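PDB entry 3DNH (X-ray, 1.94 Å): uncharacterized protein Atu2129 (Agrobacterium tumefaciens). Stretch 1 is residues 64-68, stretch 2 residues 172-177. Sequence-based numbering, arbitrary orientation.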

ATOM      1  N   GLU A  64      13.975   2.421  13.455  1.00 41.87           N
ATOM      2  CA  GLU A  64      15.094   2.559  14.371  1.00 41.07           C
ATOM      3  C   GLU A  64      14.605   2.493  15.851  1.00 41.15           C
ATOM      4  O   GLU A  64      13.406   2.661  16.104  1.00 41.34           O
ATOM      5  CB  GLU A  64      15.852   3.854  14.046  1.00 39.56           C
ATOM      6  CG  GLU A  64      16.168   3.965  12.524  1.00 39.44           C
ATOM      7  CD  GLU A  64      16.987   5.208  12.176  1.00 42.98           C
ATOM      8  OE1 GLU A  64      17.903   5.085  11.326  1.00 43.58           O
ATOM      9  OE2 GLU A  64      16.711   6.289  12.766  1.00 39.51           O
ATOM     10  N   PRO A  65      15.515   2.211  16.810  1.00 40.53           N
ATOM     11  CA  PRO A  65      15.136   2.055  18.236  1.00 40.41           C
ATOM     12  C   PRO A  65      14.193   3.140  18.774  1.00 39.89           C
ATOM     13  O   PRO A  65      13.286   2.811  19.494  1.00 40.56           O
ATOM     14  CB  PRO A  65      16.478   2.090  18.949  1.00 39.57           C
ATOM     15  CG  PRO A  65      17.415   1.473  17.942  1.00 40.59           C
ATOM     16  CD  PRO A  65      16.950   1.951  16.611  1.00 40.41           C
ATOM     17  N   ASP A  66      14.379   4.406  18.392  1.00 40.36           N
ATOM     18  CA  ASP A  66      13.485   5.505  18.819  1.00 40.96           C
ATOM     19  C   ASP A  66      12.146   5.589  18.040  1.00 41.65           C
ATOM     20  O   ASP A  66      11.394   6.552  18.215  1.00 43.12           O
ATOM     21  CB  ASP A  66      14.210   6.871  18.787  1.00 39.69           C
ATOM     22  CG  ASP A  66      14.494   7.346  17.375  1.00 40.09           C
ATOM     23  OD1 ASP A  66      15.046   8.429  17.197  1.00 40.33           O
ATOM     24  OD2 ASP A  66      14.177   6.609  16.431  1.00 36.40           O
ATOM     25  N   GLY A  67      11.899   4.622  17.162  1.00 42.72           N
ATOM     26  CA  GLY A  67      10.667   4.540  16.381  1.00 44.04           C
ATOM     27  C   GLY A  67      10.700   5.201  15.017  1.00 44.29           C
ATOM     28  O   GLY A  67       9.687   5.170  14.309  1.00 45.96           O
ATOM     29  N   THR A  68      11.859   5.757  14.630  1.00 42.92           N
ATOM     30  CA  THR A  68      12.017   6.482  13.366  1.00 40.94           C
ATOM     31  C   THR A  68      11.997   5.534  12.156  1.00 40.64           C
ATOM     32  O   THR A  68      12.842   4.627  12.077  1.00 39.14           O
ATOM     33  CB  THR A  68      13.332   7.298  13.311  1.00 40.87           C
ATOM     34  OG1 THR A  68      13.363   8.266  14.366  1.00 40.45           O
ATOM     35  CG2 THR A  68      13.425   8.041  11.991  1.00 39.21           C
ATOM     36  N   LEU A 172       4.546   9.731  18.571  1.00 39.88           N
ATOM     37  CA  LEU A 172       4.932   8.482  17.956  1.00 40.30           C
ATOM     38  C   LEU A 172       6.315   8.020  18.366  1.00 41.43           C
ATOM     39  O   LEU A 172       6.607   6.816  18.287  1.00 43.10           O
ATOM     40  CB  LEU A 172       4.857   8.560  16.432  1.00 39.86           C
ATOM     41  CG  LEU A 172       3.523   8.907  15.812  1.00 41.26           C
ATOM     42  CD1 LEU A 172       3.661   8.591  14.325  1.00 38.50           C
ATOM     43  CD2 LEU A 172       2.410   8.096  16.434  1.00 41.75           C
ATOM     44  N   ARG A 173       7.185   8.949  18.749  1.00 41.64           N
ATOM     45  CA  ARG A 173       8.574   8.590  19.060  1.00 42.86           C
ATOM     46  C   ARG A 173       8.742   7.839  20.346  1.00 41.94           C
ATOM     47  O   ARG A 173       8.011   8.085  21.300  1.00 42.66           O
ATOM     48  CB  ARG A 173       9.463   9.821  19.135  1.00 44.35           C
ATOM     49  CG  ARG A 173      10.236  10.070  17.839  1.00 48.08           C
ATOM     50  CD  ARG A 173      11.304  11.153  18.079  1.00 55.26           C
ATOM     51  NE  ARG A 173      10.853  12.166  19.041  1.00 59.23           N
ATOM     52  CZ  ARG A 173      10.143  13.254  18.738  1.00 60.97           C
ATOM     53  NH1 ARG A 173       9.783  13.517  17.476  1.00 59.89           N
ATOM     54  NH2 ARG A 173       9.791  14.091  19.713  1.00 61.23           N
ATOM     55  N   THR A 174       9.735   6.945  20.393  1.00 39.89           N
ATOM     56  CA  THR A 174      10.108   6.348  21.675  1.00 37.54           C
ATOM     57  C   THR A 174      11.232   7.099  22.364  1.00 36.45           C
ATOM     58  O   THR A 174      12.314   7.231  21.820  1.00 35.85           O
ATOM     59  CB  THR A 174      10.530   4.878  21.497  1.00 37.27           C
ATOM     60  OG1 THR A 174       9.469   4.188  20.843  1.00 36.73           O
ATOM     61  CG2 THR A 174      10.826   4.245  22.848  1.00 37.43           C
ATOM     62  N   ASP A 175      10.992   7.548  23.593  1.00 35.89           N
ATOM     63  CA  ASP A 175      11.977   8.332  24.307  1.00 35.73           C
ATOM     64  C   ASP A 175      13.083   7.438  24.889  1.00 35.45           C
ATOM     65  O   ASP A 175      12.819   6.563  25.720  1.00 34.18           O
ATOM     66  CB  ASP A 175      11.274   9.135  25.395  1.00 36.16           C
ATOM     67  CG  ASP A 175      12.183  10.149  26.071  1.00 37.67           C
ATOM     68  OD1 ASP A 175      13.394  10.229  25.745  1.00 38.56           O
ATOM     69  OD2 ASP A 175      11.659  10.888  26.932  1.00 40.65           O
ATOM     70  N   LEU A 176      14.325   7.690  24.467  1.00 35.60           N
ATOM     71  CA  LEU A 176      15.464   6.861  24.887  1.00 36.94           C
ATOM     72  C   LEU A 176      16.244   7.450  26.075  1.00 37.73           C
ATOM     73  O   LEU A 176      17.093   6.767  26.638  1.00 38.70           O
ATOM     74  CB  LEU A 176      16.403   6.523  23.717  1.00 35.87           C
ATOM     75  CG  LEU A 176      15.816   5.857  22.434  1.00 37.10           C
ATOM     76  CD1 LEU A 176      16.908   5.554  21.405  1.00 42.05           C
ATOM     77  CD2 LEU A 176      14.986   4.633  22.694  1.00 34.58           C
ATOM     78  N   SER A 177      15.948   8.706  26.434  1.00 39.29           N
ATOM     79  CA  SER A 177      16.540   9.408  27.594  1.00 39.41           C
ATOM     80  C   SER A 177      16.246   8.659  28.855  1.00 38.81           C
ATOM     81  O   SER A 177      15.117   8.223  29.045  1.00 39.39           O
ATOM     82  CB  SER A 177      15.904  10.777  27.758  1.00 40.30           C
ATOM     83  OG  SER A 177      15.890  11.428  26.523  1.00 44.26           O
TER

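This is a small loop-to-loop contact in which a tight turn offers one backbone carbonyl to one backbone amide of an extended segment, with a modest apolar patch packed beside that single hydrogen bond. Together the two stretches bury 250 Å², and more than a hundred residues of sequence separate the partners that touch, so the contact ties distant parts of the chain together.

The hydrogen bond runs from Thr174 N to Asp66 O, at 2.8 Å and with an N-H...acceptor angle of 165°, short and nearly straight. It lies where the backbones come closest, with Asp66 CA 4.5 Å from Thr174 CA. The same carbonyl also meets the preceding residue: Arg173 CA lies 3.6 Å from Asp66 O, a CA-H...O contact whose angle of 124° at the hydrogen makes it a secondary feature beside the amide bond.

For the carbonyl to be presented this way, the first stretch must hold its shape, and it does so largely by itself. Glu64 to Gly67 form a type I beta turn, closed by Gly67 N donating to Glu64 O at 2.7 Å; Glu64 N to Thr68 O, at 2.8 Å, adds a second backbone bond. Pro65, with phi of -46°, suits the second position of such a turn, where a ring-restrained phi costs little and no amide hydrogen is required. Asp66 follows with its side chain in the p rotamer, and its carboxylate turns back to its own stretch: Asp66 OD2 accepts from Thr68 N at 3.1 Å and from Thr68 OG1 at 2.8 Å. Thus the side chain of Asp66 braces the loop while its main-chain carbonyl reaches across.

Gly67 ends the turn with a positive phi of 92°. At these backbone angles a CB would be jammed against the carbonyl oxygen of the residue before, which by itself calls for glycine. The neighbouring stretch makes no further demand: an ideal CB would point toward it at ordinary contact distances, 3.5 Å from Leu172 O and 3.7 Å from Thr174 N.

In the second stretch Thr174 and Leu176 direct their CA-to-CB bonds toward the turn, whereas that of Asp175 points away, as expected of a locally extended backbone. Arg173 directs its CA-to-CB bond sideways, yet Arg173 CG still comes within 3.7 Å of Asp66 O. Thr174 is buried, and its CB approaches Pro65 O at 4.0 Å; its hydroxyl is satisfied elsewhere in the structure, so a polar group can be buried here without going unpaired. Leu176, in the m, t rotamer, supplies the apolar cover: Leu176 CD1 comes within 4.0 Å of Asp66 CB and 4.3 Å of Pro65 CB, and Leu176 CD2 lies 4.1 Å from Pro65 O. Asp175, exposed and uninvolved in the contact, accepts at its OD1 from Ser177 N at 3.1 Å and from Ser177 OG at 2.9 Å, a local arrangement much like the one Asp66 makes with Thr68.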